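Local coordinates for geranylgeranyl pyrophosphate synthase (Corynebacterium glutamicum, PDB 3LMD), which probably catalyses magnesium-dependent chain elongation of isoprenyl diphosphates, as do other members of the FPP/GGPP synthase family, at residues A[97-102]-A[154-159]; A[239-244]-A[264-269]; A[53-58]-A[64-69]. One frame throughout, in Å; residues are numbered along the deposited sequence.

The three contacts occur in the order 3, 1, 2 along an all-helical chain of the isoprenoid synthase fold. Interactions 3 and 1 are neighbours, with centres about 20 Å apart and nearest atoms about 5 Å apart. Helix 34-55, which carries residues 53-58 of interaction 3, packs through Val47 on Ile98 and Ala101 of interaction 1, while helix 132-157 supplies Leu157 to interaction 1 and Leu146 to cover Leu55. Interaction 2 is centred about 35 Å from interaction 1 and 34 Å from interaction 3, across the chain's centre from both. It alone includes an aspartate-rich motif; the other two join helices away from the annotated metal sites.

Interaction 1. Residues A[97-102]-A[154-159]; sequences VIKAAV and MSQLGT
In the helical bundle of the isoprenoid synthase fold, Lys99 of helix 95-118 meets Gln156 and Leu157 near the C-terminal end of helix 132-157, away from the annotated metal sites. The contact combines one polar bond with apolar packing. Its one hydrogen bond runs from Lys99 NZ to Gln156 OE1 over 2.9 Å. The ammonium group stands above the amide, 58° out of the carbonyl plane, and the two side chains cross at about a right angle. Lys99 leaves the helix with CG opposite its own backbone nitrogen, then bends at chi3 (-57°) so that NZ turns to the amide oxygen. A long, weak ion pair with Glu95 gives the same NZ a second, acidic neighbour.

Below this bond, Leu157 slants across the lysine stem: its CD2 lies 4.1 Å from Lys99 CD, so the aliphatic part of the lysine covers the leucine. His214 of helix 188-214 touches both Leu157 and Ala100 and extends the apolar patch. Just beyond Leu157 the backbone leaves helical angles at Gly158, with a phi of 115°, and Met154 O accepts from both Leu157 N and Gly158 N. The other branch of Leu157 reaches helix 95-118 itself, with CD1 3.8 Å from Ala100 N and 4.1 Å from Ala100 CB.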
loop_
_atom_site.group_PDB
_atom_site.type_symbol
_atom_site.label_atom_id
_atom_site.label_comp_id
_atom_site.label_asym_id
_atom_site.label_seq_id
_atom_site.Cartn_x
_atom_site.Cartn_y
_atom_site.Cartn_z
ATOM N N VAL A 97 4.111 -12.913 -19.050
ATOM C CA VAL A 97 4.420 -13.882 -17.985
ATOM C C VAL A 97 5.557 -13.367 -17.095
ATOM O O VAL A 97 5.464 -13.410 -15.867
ATOM C CB VAL A 97 4.818 -15.272 -18.557
ATOM C CG1 VAL A 97 5.314 -16.195 -17.440
ATOM C CG2 VAL A 97 3.649 -15.931 -19.256
ATOM N N ILE A 98 6.642 -12.888 -17.709
ATOM C CA ILE A 98 7.744 -12.276 -16.955
ATOM C C ILE A 98 7.250 -11.094 -16.141
ATOM O O ILE A 98 7.613 -10.936 -14.976
ATOM C CB ILE A 98 8.845 -11.718 -17.896
ATOM C CG1 ILE A 98 9.445 -12.823 -18.763
ATOM C CG2 ILE A 98 9.942 -11.001 -17.115
ATOM C CD1 ILE A 98 9.842 -14.000 -18.013
ATOM N N LYS A 99 6.462 -10.237 -16.761
ATOM C CA LYS A 99 5.967 -9.054 -16.059
ATOM C C LYS A 99 5.017 -9.417 -14.883
ATOM O O LYS A 99 5.070 -8.798 -13.809
ATOM C CB LYS A 99 5.245 -8.149 -17.074
ATOM C CG LYS A 99 4.901 -6.772 -16.593
ATOM C CD LYS A 99 4.420 -5.859 -17.768
ATOM C CE LYS A 99 5.452 -5.745 -18.898
ATOM N NZ LYS A 99 5.165 -4.611 -19.838
ATOM N N ALA A 100 4.115 -10.367 -15.107
ATOM C CA ALA A 100 3.283 -10.884 -14.004
ATOM C C ALA A 100 4.114 -11.461 -12.852
ATOM O O ALA A 100 3.789 -11.240 -11.687
ATOM C CB ALA A 100 2.256 -11.910 -14.519
ATOM N N ALA A 101 5.193 -12.180 -13.153
ATOM C CA ALA A 101 6.038 -12.780 -12.121
ATOM C C ALA A 101 6.694 -11.691 -11.295
ATOM O O ALA A 101 6.855 -11.831 -10.064
ATOM C CB ALA A 101 7.120 -13.703 -12.745
ATOM N N VAL A 102 7.028 -10.593 -11.961
ATOM C CA VAL A 102 7.639 -9.465 -11.284
ATOM C C VAL A 102 6.603 -8.825 -10.359
ATOM O O VAL A 102 6.916 -8.445 -9.237
ATOM C CB VAL A 102 8.233 -8.436 -12.279
ATOM C CG1 VAL A 102 8.584 -7.091 -11.561
ATOM C CG2 VAL A 102 9.472 -9.041 -13.012
ATOM N N MET A 154 0.893 -3.713 -13.717
ATOM C CA MET A 154 -0.470 -4.285 -13.866
ATOM C C MET A 154 -1.314 -3.516 -14.853
ATOM O O MET A 154 -2.169 -4.105 -15.510
ATOM C CB MET A 154 -1.214 -4.318 -12.490
ATOM C CG MET A 154 -0.597 -5.363 -11.573
ATOM S SD MET A 154 -1.669 -5.701 -10.105
ATOM C CE MET A 154 -2.349 -4.170 -9.936
ATOM N N SER A 155 -1.112 -2.200 -14.947
ATOM C CA SER A 155 -1.836 -1.400 -15.949
ATOM C C SER A 155 -1.553 -1.875 -17.372
ATOM O O SER A 155 -2.348 -1.640 -18.283
ATOM C CB SER A 155 -1.524 0.105 -15.833
ATOM O OG SER A 155 -0.243 0.472 -16.407
ATOM N N GLN A 156 -0.426 -2.555 -17.559
ATOM C CA GLN A 156 -0.079 -3.069 -18.876
ATOM C C GLN A 156 -0.525 -4.522 -19.027
ATOM O O GLN A 156 -0.557 -5.053 -20.146
ATOM C CB GLN A 156 1.435 -2.950 -19.126
ATOM C CG GLN A 156 1.935 -1.492 -19.087
ATOM C CD GLN A 156 3.405 -1.399 -19.452
ATOM O OE1 GLN A 156 4.242 -2.067 -18.839
ATOM N NE2 GLN A 156 3.721 -0.597 -20.467
ATOM N N LEU A 157 -0.892 -5.158 -17.920
ATOM C CA LEU A 157 -1.265 -6.582 -17.940
ATOM C C LEU A 157 -2.765 -6.764 -18.133
ATOM O O LEU A 157 -3.196 -7.813 -18.567
ATOM C CB LEU A 157 -0.784 -7.325 -16.679
ATOM C CG LEU A 157 0.760 -7.431 -16.611
ATOM C CD1 LEU A 157 1.201 -7.975 -15.251
ATOM C CD2 LEU A 157 1.223 -8.383 -17.721
ATOM N N GLY A 158 -3.560 -5.748 -17.806
ATOM C CA GLY A 158 -4.994 -5.831 -18.070
ATOM C C GLY A 158 -5.821 -5.843 -16.791
ATOM O O GLY A 158 -5.305 -6.123 -15.705
ATOM N N THR A 159 -7.110 -5.553 -16.910
ATOM C CA THR A 159 -7.953 -5.398 -15.713
ATOM C C THR A 159 -8.193 -6.700 -14.966
ATOM O O THR A 159 -8.429 -6.665 -13.741
ATOM C CB THR A 159 -9.337 -4.769 -16.051
ATOM O OG1 THR A 159 -9.985 -5.572 -17.031
ATOM C CG2 THR A 159 -9.178 -3.389 -16.594
#

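Interaction 2. Residues A[239-244]-A[264-269]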
loop_
_atom_site.group_PDB
_atom_site.type_symbol
_atom_site.label_atom_id
_atom_site.label_comp_id
_atom_site.label_asym_id
_atom_site.label_seq_id
_atom_site.Cartn_x
_atom_site.Cartn_y
_atom_site.Cartn_z
ATOM N N VAL A 239 5.391 -27.603 7.256
ATOM C CA VAL A 239 6.625 -28.358 7.304
ATOM C C VAL A 239 7.698 -27.534 8.054
ATOM O O VAL A 239 8.413 -28.066 8.908
ATOM C CB VAL A 239 7.118 -28.794 5.873
ATOM C CG1 VAL A 239 8.595 -29.225 5.924
ATOM C CG2 VAL A 239 6.261 -29.967 5.319
ATOM N N ASP A 240 7.799 -26.239 7.741
ATOM C CA ASP A 240 8.726 -25.340 8.453
ATOM C C ASP A 240 8.449 -25.353 9.967
ATOM O O ASP A 240 9.374 -25.343 10.809
ATOM C CB ASP A 240 8.569 -23.887 7.956
ATOM C CG ASP A 240 9.309 -23.609 6.655
ATOM O OD1 ASP A 240 10.069 -24.477 6.181
ATOM O OD2 ASP A 240 9.139 -22.496 6.111
ATOM N N ASP A 241 7.171 -25.307 10.313
ATOM C CA ASP A 241 6.769 -25.262 11.721
ATOM C C ASP A 241 7.120 -26.549 12.458
ATOM O O ASP A 241 7.564 -26.502 13.602
ATOM C CB ASP A 241 5.268 -24.931 11.873
ATOM C CG ASP A 241 4.941 -23.493 11.463
ATOM O OD1 ASP A 241 5.864 -22.674 11.355
ATOM O OD2 ASP A 241 3.760 -23.182 11.222
ATOM N N ILE A 242 6.940 -27.691 11.793
ATOM C CA ILE A 242 7.365 -28.962 12.346
ATOM C C ILE A 242 8.889 -28.984 12.574
ATOM O O ILE A 242 9.385 -29.380 13.646
ATOM C CB ILE A 242 6.955 -30.129 11.423
ATOM C CG1 ILE A 242 5.416 -30.299 11.418
ATOM C CG2 ILE A 242 7.676 -31.438 11.858
ATOM C CD1 ILE A 242 4.939 -31.260 10.241
ATOM N N ILE A 243 9.632 -28.575 11.555
ATOM C CA ILE A 243 11.094 -28.560 11.633
ATOM C C ILE A 243 11.554 -27.678 12.808
ATOM O O ILE A 243 12.451 -28.060 13.564
ATOM C CB ILE A 243 11.730 -28.076 10.289
ATOM C CG1 ILE A 243 11.586 -29.176 9.224
ATOM C CG2 ILE A 243 13.221 -27.727 10.498
ATOM C CD1 ILE A 243 11.918 -28.711 7.792
ATOM N N ASP A 244 10.903 -26.533 12.997
ATOM C CA ASP A 244 11.286 -25.606 14.058
ATOM C C ASP A 244 11.228 -26.251 15.441
ATOM O O ASP A 244 12.021 -25.924 16.344
ATOM C CB ASP A 244 10.384 -24.375 14.052
ATOM C CG ASP A 244 10.824 -23.314 15.073
ATOM O OD1 ASP A 244 11.926 -22.756 14.901
ATOM O OD2 ASP A 244 10.075 -23.029 16.035
ATOM N N VAL A 264 4.546 -17.987 20.101
ATOM C CA VAL A 264 3.912 -18.422 18.841
ATOM C C VAL A 264 3.789 -19.967 18.823
ATOM O O VAL A 264 4.791 -20.667 18.681
ATOM C CB VAL A 264 4.716 -17.948 17.597
ATOM C CG1 VAL A 264 4.045 -18.396 16.322
ATOM C CG2 VAL A 264 4.885 -16.414 17.599
ATOM N N PHE A 265 2.571 -20.472 19.002
ATOM C CA PHE A 265 2.313 -21.917 19.035
ATOM C C PHE A 265 1.768 -22.373 17.682
ATOM O O PHE A 265 0.628 -22.097 17.350
ATOM C CB PHE A 265 1.278 -22.263 20.106
ATOM C CG PHE A 265 1.595 -21.698 21.456
ATOM C CD1 PHE A 265 2.901 -21.670 21.917
ATOM C CD2 PHE A 265 0.583 -21.203 22.258
ATOM C CE1 PHE A 265 3.200 -21.136 23.164
ATOM C CE2 PHE A 265 0.860 -20.685 23.504
ATOM C CZ PHE A 265 2.168 -20.642 23.958
ATOM N N THR A 266 2.588 -23.089 16.933
ATOM C CA THR A 266 2.196 -23.568 15.609
ATOM C C THR A 266 1.457 -24.921 15.674
ATOM O O THR A 266 1.261 -25.486 16.740
ATOM C CB THR A 266 3.442 -23.682 14.743
ATOM O OG1 THR A 266 4.342 -24.615 15.356
ATOM C CG2 THR A 266 4.159 -22.290 14.677
ATOM N N LEU A 267 1.067 -25.449 14.522
ATOM C CA LEU A 267 0.167 -26.593 14.474
ATOM C C LEU A 267 0.504 -27.773 15.393
ATOM O O LEU A 267 -0.381 -28.263 16.074
ATOM C CB LEU A 267 0.057 -27.108 13.037
ATOM C CG LEU A 267 -1.117 -28.012 12.727
ATOM C CD1 LEU A 267 -2.425 -27.321 13.171
ATOM C CD2 LEU A 267 -1.120 -28.277 11.189
ATOM N N PRO A 268 1.755 -28.272 15.378
ATOM C CA PRO A 268 1.990 -29.431 16.271
ATOM C C PRO A 268 1.733 -29.109 17.748
ATOM O O PRO A 268 1.309 -29.977 18.521
ATOM C CB PRO A 268 3.478 -29.718 16.102
ATOM C CG PRO A 268 3.902 -28.985 14.836
ATOM C CD PRO A 268 2.964 -27.863 14.648
ATOM N N VAL A 269 2.041 -27.884 18.154
ATOM C CA VAL A 269 1.838 -27.476 19.532
ATOM C C VAL A 269 0.362 -27.375 19.831
ATOM O O VAL A 269 -0.089 -27.785 20.901
ATOM C CB VAL A 269 2.507 -26.086 19.850
ATOM C CG1 VAL A 269 2.375 -25.762 21.380
ATOM C CG2 VAL A 269 3.935 -26.084 19.419
HETATM O O HOH W 1 6.829 -24.120 15.194
#
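Asp241, Thr266 and Pro268 bury the most surface here, and the first two meet as carboxylate and methyl. Thr266 CG2 sits squarely over the face of the Asp241 carboxylate, 3.5 Å from Asp241 CG, leaving the two acid oxygens to partners elsewhere. Tyr192 OH bonds to OD2 and Gln237 NE2 to OD1, which fixes the rotation of the carboxylate beneath the methyl. The threonine arrives with OG1 in the crowded position between its backbone nitrogen and carbonyl carbon (chi1 60°). This turns the hydroxyl past the carboxylate, and OG1 lies 3.6 Å from Asp241 CB. A water joins the backbone of Asp241 to the threonine hydroxyl: it donates to Asp241 O at 3.0 Å and accepts from Thr266 OG1 at 2.5 Å, a length that is doubtful in detail.

Residues 240-244, with aspartates at 240, 241 and 244, form the second aspartate-rich motif of the family, on helix 219-246. In related prenyltransferases this motif takes part in holding the magnesium ions and the substrate diphosphate. Thr266 occupies the N-cap position of helix 267-274, although its side chain makes no capping bond.

One residue into that helix's first turn, Pro268 turns its ring to Ile242, and the two side chains cross obliquely with Pro268 CG 4.0 Å from Ile242 CG1. Ala313 of helix 309-328 packs on both. The side chain of Pro268 is about 10 Å from that of Ser305, a calcium ligand seen in a crystal structure of this protein, although no ion is bound to this chain here.

Interaction 3. Residues A[53-58]-A[64-69]; sequences TELSSG and DIVMHL
Met67 folds its side chain back to reach Leu55: bent at both chi2 (-74°) and chi3 (92°), the chain brings its methyl end against the other helix. There Met67 CE rests on Leu55 CB at 3.7 Å, while the thioether sulfur runs past the next residue, with Met67 SD 4.2 Å from Ser56 CB. Val66 approaches the same leucine from its backbone side. Its CG1, held opposite the valine's own backbone nitrogen, points at the Leu55 carbonyl, 3.5 Å from Leu55 O, and lies 4.2 Å from Leu55 CB.

These residues join two consecutive helices, 34-55 and 60-69, across the short connection between them. Leu146 of helix 132-157 also packs on Leu55, and Ile65 touches Met177 of the second subunit, so the pair lies close to the dimer interface. Where helix 34-55 gives out, side-chain hydroxyls bond back to its last turn. Ser56 OG is taken up by His52 O, and Ser57 OG donates to Thr53 O over 2.6 Å, from 39° above the carbonyl plane.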
loop_
_atom_site.group_PDB
_atom_site.type_symbol
_atom_site.label_atom_id
_atom_site.label_comp_id
_atom_site.label_asym_id
_atom_site.label_seq_id
_atom_site.Cartn_x
_atom_site.Cartn_y
_atom_site.Cartn_z
ATOM N N THR A 53 14.940 -3.162 -12.220
ATOM C CA THR A 53 14.551 -1.868 -12.792
ATOM C C THR A 53 13.458 -1.188 -11.944
ATOM O O THR A 53 13.547 -0.007 -11.620
ATOM C CB THR A 53 14.091 -2.039 -14.250
ATOM O OG1 THR A 53 15.248 -2.341 -15.059
ATOM C CG2 THR A 53 13.441 -0.792 -14.769
ATOM N N GLU A 54 12.410 -1.927 -11.601
ATOM C CA GLU A 54 11.326 -1.331 -10.807
ATOM C C GLU A 54 11.817 -0.879 -9.438
ATOM O O GLU A 54 11.500 0.220 -8.990
ATOM C CB GLU A 54 10.180 -2.353 -10.627
ATOM C CG GLU A 54 9.406 -2.612 -11.888
ATOM C CD GLU A 54 8.465 -1.437 -12.233
ATOM O OE1 GLU A 54 8.420 -0.453 -11.481
ATOM O OE2 GLU A 54 7.773 -1.491 -13.258
ATOM N N LEU A 55 12.563 -1.742 -8.748
ATOM C CA LEU A 55 13.013 -1.397 -7.406
ATOM C C LEU A 55 13.916 -0.158 -7.430
ATOM O O LEU A 55 13.976 0.616 -6.458
ATOM C CB LEU A 55 13.757 -2.588 -6.769
ATOM C CG LEU A 55 12.938 -3.877 -6.601
ATOM C CD1 LEU A 55 13.819 -4.977 -6.005
ATOM C CD2 LEU A 55 11.757 -3.589 -5.676
ATOM N N SER A 56 14.620 0.049 -8.544
ATOM C CA SER A 56 15.540 1.199 -8.620
ATOM C C SER A 56 14.962 2.348 -9.444
ATOM O O SER A 56 15.722 3.184 -9.973
ATOM C CB SER A 56 16.914 0.765 -9.192
ATOM O OG SER A 56 16.756 0.162 -10.478
ATOM N N SER A 57 13.630 2.403 -9.547
ATOM C CA SER A 57 12.965 3.520 -10.232
ATOM C C SER A 57 12.463 4.592 -9.248
ATOM O O SER A 57 11.954 4.267 -8.166
ATOM C CB SER A 57 11.778 3.006 -11.062
ATOM O OG SER A 57 12.221 2.172 -12.109
ATOM N N GLY A 58 12.594 5.859 -9.634
ATOM C CA GLY A 58 12.098 6.949 -8.787
ATOM C C GLY A 58 13.214 7.874 -8.372
ATOM O O GLY A 58 14.373 7.732 -8.836
ATOM N N ASP A 64 17.595 5.119 -3.003
ATOM C CA ASP A 64 18.663 4.744 -2.035
ATOM C C ASP A 64 18.074 3.953 -0.899
ATOM O O ASP A 64 18.641 2.957 -0.448
ATOM C CB ASP A 64 19.359 5.975 -1.467
ATOM C CG ASP A 64 20.217 6.656 -2.488
ATOM O OD1 ASP A 64 20.518 5.999 -3.496
ATOM O OD2 ASP A 64 20.580 7.832 -2.296
ATOM N N ILE A 65 16.913 4.392 -0.424
ATOM C CA ILE A 65 16.278 3.672 0.664
ATOM C C ILE A 65 15.812 2.283 0.260
ATOM O O ILE A 65 16.059 1.285 0.958
ATOM C CB ILE A 65 15.155 4.531 1.319
ATOM C CG1 ILE A 65 15.810 5.590 2.209
ATOM C CG2 ILE A 65 14.236 3.660 2.124
ATOM C CD1 ILE A 65 15.093 6.924 2.244
ATOM N N VAL A 66 15.158 2.180 -0.893
ATOM C CA VAL A 66 14.672 0.891 -1.322
ATOM C C VAL A 66 15.838 -0.099 -1.569
ATOM O O VAL A 66 15.751 -1.292 -1.232
ATOM C CB VAL A 66 13.812 1.017 -2.616
ATOM C CG1 VAL A 66 13.536 -0.370 -3.179
ATOM C CG2 VAL A 66 12.473 1.772 -2.321
ATOM N N MET A 67 16.934 0.394 -2.137
ATOM C CA MET A 67 18.081 -0.484 -2.421
ATOM C C MET A 67 18.756 -0.948 -1.117
ATOM O O MET A 67 19.271 -2.068 -1.030
ATOM C CB MET A 67 19.108 0.223 -3.309
ATOM C CG MET A 67 18.662 0.475 -4.757
ATOM S SD MET A 67 18.617 -0.997 -5.829
ATOM C CE MET A 67 17.027 -1.439 -5.580
ATOM N N HIS A 68 18.754 -0.096 -0.114
ATOM C CA HIS A 68 19.305 -0.483 1.154
ATOM C C HIS A 68 18.516 -1.536 1.883
ATOM O O HIS A 68 19.061 -2.260 2.675
ATOM C CB HIS A 68 19.584 0.703 2.050
ATOM C CG HIS A 68 20.291 0.329 3.315
ATOM N ND1 HIS A 68 21.437 -0.433 3.324
ATOM C CD2 HIS A 68 20.000 0.578 4.612
ATOM C CE1 HIS A 68 21.830 -0.627 4.567
ATOM N NE2 HIS A 68 20.974 -0.023 5.369
ATOM N N LEU A 69 17.230 -1.616 1.618
ATOM C CA LEU A 69 16.352 -2.621 2.216
ATOM C C LEU A 69 16.301 -3.879 1.370
ATOM O O LEU A 69 15.827 -4.914 1.816
ATOM C CB LEU A 69 14.927 -2.083 2.349
ATOM C CG LEU A 69 14.568 -1.214 3.549
ATOM C CD1 LEU A 69 13.196 -0.584 3.331
ATOM C CD2 LEU A 69 14.585 -2.050 4.820
#